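Local coordinates for protein Alpha/beta hydrolase (Paenibacillus sp. VTT E-133280, PDB 6TJ2) that probably hydrolyses ester bonds, with methyl salicylate as a likely substrate, as an extracellular relative of tobacco salicylic acid binding protein 2, at residues D107-F118 / R133-F143. Numbering follows the deposited sequence.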
# COMPACT_ATOMS: atom_id res chain seq x y z
N ASP A 107 25.97 -26.40 -15.17
CA ASP A 107 24.83 -27.18 -15.66
C ASP A 107 23.64 -27.04 -14.70
O ASP A 107 22.92 -28.01 -14.41
CB ASP A 107 25.20 -28.65 -15.98
CG ASP A 107 24.12 -29.34 -16.79
OD1 ASP A 107 23.46 -28.71 -17.60
OD2 ASP A 107 23.82 -30.53 -16.53
N LEU A 108 23.28 -25.82 -14.33
CA LEU A 108 22.20 -25.60 -13.34
C LEU A 108 20.87 -25.80 -14.05
O LEU A 108 20.73 -25.36 -15.22
CB LEU A 108 22.28 -24.18 -12.78
CG LEU A 108 23.55 -23.87 -12.02
CD1 LEU A 108 23.54 -22.49 -11.39
CD2 LEU A 108 23.84 -24.92 -10.96
N LYS A 109 19.91 -26.46 -13.40
CA LYS A 109 18.56 -26.58 -13.95
C LYS A 109 17.53 -26.70 -12.83
O LYS A 109 17.91 -26.87 -11.65
CB LYS A 109 18.47 -27.68 -14.99
CG LYS A 109 19.02 -28.96 -14.46
CD LYS A 109 19.19 -30.06 -15.54
CE LYS A 109 20.48 -30.00 -16.32
NZ LYS A 109 20.69 -31.25 -17.08
N ASP A 110 16.30 -26.48 -13.22
CA ASP A 110 15.11 -26.52 -12.36
C ASP A 110 15.31 -25.57 -11.18
O ASP A 110 14.97 -25.91 -10.05
CB ASP A 110 14.87 -27.96 -11.89
CG ASP A 110 13.49 -28.19 -11.30
OD1 ASP A 110 12.50 -27.59 -11.82
OD2 ASP A 110 13.44 -28.98 -10.32
N PHE A 111 15.76 -24.35 -11.47
CA PHE A 111 16.09 -23.36 -10.44
C PHE A 111 15.12 -22.18 -10.52
O PHE A 111 14.49 -21.86 -11.54
CB PHE A 111 17.56 -22.95 -10.52
CG PHE A 111 18.01 -22.32 -11.80
CD1 PHE A 111 17.76 -20.97 -12.11
CD2 PHE A 111 18.69 -23.08 -12.72
CE1 PHE A 111 18.23 -20.44 -13.30
CE2 PHE A 111 19.10 -22.55 -13.92
CZ PHE A 111 18.86 -21.23 -14.23
N ILE A 112 15.13 -21.49 -9.40
CA ILE A 112 14.40 -20.20 -9.25
C ILE A 112 15.38 -19.11 -9.64
O ILE A 112 16.42 -18.96 -8.96
CB ILE A 112 13.91 -20.03 -7.81
CG1 ILE A 112 13.03 -21.21 -7.39
CG2 ILE A 112 13.17 -18.71 -7.67
CD1 ILE A 112 12.80 -21.32 -5.99
N LEU A 113 15.09 -18.35 -10.68
CA LEU A 113 15.98 -17.26 -11.13
C LEU A 113 15.41 -15.99 -10.52
O LEU A 113 14.28 -15.58 -10.91
CB LEU A 113 16.01 -17.21 -12.65
CG LEU A 113 16.95 -16.14 -13.23
CD1 LEU A 113 18.39 -16.39 -12.78
CD2 LEU A 113 16.81 -16.15 -14.77
N LEU A 114 16.14 -15.38 -9.59
CA LEU A 114 15.63 -14.22 -8.80
C LEU A 114 16.52 -13.03 -9.04
O LEU A 114 17.75 -13.17 -8.86
CB LEU A 114 15.54 -14.64 -7.34
CG LEU A 114 14.91 -13.63 -6.37
CD1 LEU A 114 14.32 -14.40 -5.18
CD2 LEU A 114 15.88 -12.56 -5.94
N GLY A 115 15.96 -11.90 -9.40
CA GLY A 115 16.73 -10.66 -9.63
C GLY A 115 16.22 -9.55 -8.76
O GLY A 115 15.02 -9.48 -8.49
N HIS A 116 17.13 -8.71 -8.28
CA HIS A 116 16.86 -7.47 -7.52
C HIS A 116 17.21 -6.28 -8.38
O HIS A 116 18.23 -6.34 -9.07
CB HIS A 116 17.61 -7.50 -6.21
CG HIS A 116 17.44 -6.33 -5.34
ND1 HIS A 116 18.27 -5.28 -5.38
CD2 HIS A 116 16.53 -6.06 -4.36
CE1 HIS A 116 17.95 -4.41 -4.44
NE2 HIS A 116 16.91 -4.88 -3.80
N SER A 117 16.39 -5.24 -8.35
CA SER A 117 16.63 -3.96 -9.06
C SER A 117 16.99 -4.18 -10.54
O SER A 117 16.22 -4.81 -11.28
CB SER A 117 17.53 -3.07 -8.25
OG SER A 117 18.78 -3.64 -7.94
N PHE A 118 18.09 -3.62 -11.03
CA PHE A 118 18.57 -3.77 -12.42
C PHE A 118 18.63 -5.25 -12.75
O PHE A 118 18.50 -5.67 -13.91
CB PHE A 118 19.95 -3.13 -12.54
CG PHE A 118 20.75 -3.51 -13.76
CD1 PHE A 118 20.47 -2.97 -15.01
CD2 PHE A 118 21.74 -4.48 -13.71
CE1 PHE A 118 21.16 -3.37 -16.14
CE2 PHE A 118 22.43 -4.89 -14.85
CZ PHE A 118 22.14 -4.33 -16.06
N ARG A 133 15.74 -24.27 -18.48
CA ARG A 133 16.47 -24.51 -17.21
C ARG A 133 15.73 -23.91 -15.99
O ARG A 133 16.14 -24.18 -14.88
CB ARG A 133 17.89 -23.96 -17.26
CG ARG A 133 18.79 -24.69 -18.23
CD ARG A 133 20.17 -24.10 -18.15
NE ARG A 133 21.03 -24.77 -19.14
CZ ARG A 133 21.82 -25.78 -18.88
NH1 ARG A 133 21.93 -26.28 -17.67
NH2 ARG A 133 22.48 -26.32 -19.89
N ILE A 134 14.70 -23.11 -16.22
CA ILE A 134 14.15 -22.23 -15.16
C ILE A 134 12.80 -22.75 -14.68
O ILE A 134 11.89 -22.94 -15.53
CB ILE A 134 14.08 -20.79 -15.69
CG1 ILE A 134 15.47 -20.25 -16.06
CG2 ILE A 134 13.39 -19.91 -14.66
CD1 ILE A 134 15.39 -19.01 -16.90
N LYS A 135 12.68 -22.96 -13.39
CA LYS A 135 11.42 -23.37 -12.74
C LYS A 135 10.45 -22.18 -12.60
O LYS A 135 9.24 -22.34 -12.79
CB LYS A 135 11.74 -24.03 -11.39
CG LYS A 135 10.54 -24.47 -10.55
CD LYS A 135 10.92 -24.70 -9.10
CE LYS A 135 10.97 -26.12 -8.63
NZ LYS A 135 9.76 -26.87 -9.04
N ARG A 136 10.97 -21.03 -12.17
CA ARG A 136 10.16 -19.84 -11.83
C ARG A 136 11.11 -18.64 -11.84
O ARG A 136 12.29 -18.80 -11.48
CB ARG A 136 9.48 -20.04 -10.47
CG ARG A 136 8.63 -18.87 -9.99
CD ARG A 136 7.77 -19.20 -8.78
NE ARG A 136 6.63 -20.01 -9.10
CZ ARG A 136 5.40 -19.53 -9.42
NH1 ARG A 136 5.02 -18.23 -9.46
NH2 ARG A 136 4.47 -20.43 -9.71
N ILE A 137 10.59 -17.51 -12.25
CA ILE A 137 11.35 -16.24 -12.30
C ILE A 137 10.78 -15.31 -11.24
O ILE A 137 9.54 -15.08 -11.22
CB ILE A 137 11.30 -15.63 -13.69
CG1 ILE A 137 11.78 -16.60 -14.77
CG2 ILE A 137 12.08 -14.35 -13.69
CD1 ILE A 137 11.43 -16.10 -16.18
N VAL A 138 11.61 -14.81 -10.34
CA VAL A 138 11.17 -13.97 -9.21
C VAL A 138 11.79 -12.60 -9.38
O VAL A 138 13.03 -12.49 -9.39
CB VAL A 138 11.50 -14.59 -7.85
CG1 VAL A 138 11.08 -13.66 -6.73
CG2 VAL A 138 10.85 -15.96 -7.72
N PHE A 139 10.97 -11.60 -9.48
CA PHE A 139 11.39 -10.19 -9.49
C PHE A 139 11.28 -9.66 -8.08
O PHE A 139 10.16 -9.58 -7.55
CB PHE A 139 10.51 -9.38 -10.43
CG PHE A 139 10.70 -9.73 -11.88
CD1 PHE A 139 11.44 -8.89 -12.70
CD2 PHE A 139 10.17 -10.86 -12.43
CE1 PHE A 139 11.65 -9.22 -14.03
CE2 PHE A 139 10.38 -11.20 -13.75
CZ PHE A 139 11.16 -10.39 -14.54
N PHE A 140 12.35 -9.31 -7.43
CA PHE A 140 12.43 -8.81 -6.05
C PHE A 140 12.77 -7.33 -6.08
O PHE A 140 13.91 -6.99 -6.36
CB PHE A 140 13.39 -9.65 -5.22
CG PHE A 140 13.82 -9.06 -3.90
CD1 PHE A 140 15.08 -9.32 -3.38
CD2 PHE A 140 12.96 -8.26 -3.17
CE1 PHE A 140 15.49 -8.71 -2.21
CE2 PHE A 140 13.38 -7.63 -2.02
CZ PHE A 140 14.66 -7.86 -1.53
N ASP A 141 11.76 -6.45 -5.96
CA ASP A 141 12.00 -4.99 -6.00
C ASP A 141 12.88 -4.73 -7.23
O ASP A 141 13.93 -4.07 -7.13
CB ASP A 141 12.59 -4.46 -4.71
CG ASP A 141 11.61 -4.49 -3.56
OD1 ASP A 141 10.48 -4.80 -3.77
OD2 ASP A 141 12.00 -4.09 -2.44
N ALA A 142 12.40 -5.24 -8.35
CA ALA A 142 13.16 -5.30 -9.59
C ALA A 142 12.42 -4.61 -10.72
O ALA A 142 11.18 -4.51 -10.75
CB ALA A 142 13.53 -6.72 -9.97
N PHE A 143 13.19 -4.12 -11.67
CA PHE A 143 12.64 -3.56 -12.91
C PHE A 143 12.24 -4.68 -13.83
O PHE A 143 12.90 -5.75 -13.89
CB PHE A 143 13.69 -2.66 -13.57
CG PHE A 143 14.10 -1.52 -12.69
CD1 PHE A 143 13.21 -0.48 -12.48
CD2 PHE A 143 15.30 -1.52 -12.00
CE1 PHE A 143 13.55 0.56 -11.61
CE2 PHE A 143 15.61 -0.52 -11.10
CZ PHE A 143 14.77 0.54 -10.95
O HOH W 1 25.47 -27.10 -19.41
O HOH W 2 14.67 -4.73 -1.69
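Arg-133 reaches along the turn before strand 111-117 to Asp-107 and Leu-108. Its CB rests 3.8 Å from CE2 of the Phe-111 ring, CG and CD pass close by Leu-108 O, and the extended chain carries the guanidinium to Asp-107. There NH1 gives two nearly straight bonds in the guanidinium plane, to Leu-108 O (2.9 Å) and to Asp-107 OD1 (2.9 Å). The carboxylate stands almost upright to the guanidinium, planes 78° apart, and OD1 is met on its anti side, well out of the carboxylate plane; a water donates to OD1 and takes a weak bond from NH2, while Lys-109 NZ completes the network with a salt bridge to OD2 whose hydrogen bond is weak. With an alanine at Arg-133, Asp-107 would probably lose its arginine mate and Leu-108 O this donor.

Beyond a beta bulge that sets Lys-135 as the extra residue opposite Phe-111 and Ile-112, the strands run parallel, with Leu-113 and Gly-115 bonded on both N and O. Val-138 wedges between two neighbours: CG1, anti to its backbone N (chi1 178°), meets Leu-114 CD1 at 3.7 Å, and CG2 meets Ile-112 CG2 at 3.6 Å. Further on, His-116 directs its CD2 edge onto the Phe-140 face, 3.6 Å from CE1, in an edge-to-face pair. Ser-117, at positive phi and probably the nucleophile of a GxSxG elbow, is held by Asp-141 O to Ser-117 N (3.0 Å) and Phe-143 N to Ser-117 O (3.1 Å).

Both strands belong to the central parallel sheet of the alpha/beta hydrolase fold, joined through helix 119-129 as a beta-alpha-beta unit; that helix packs on Leu-113 and Ile-137, and helix 272-283 on Leu-114, Val-138 and Phe-140.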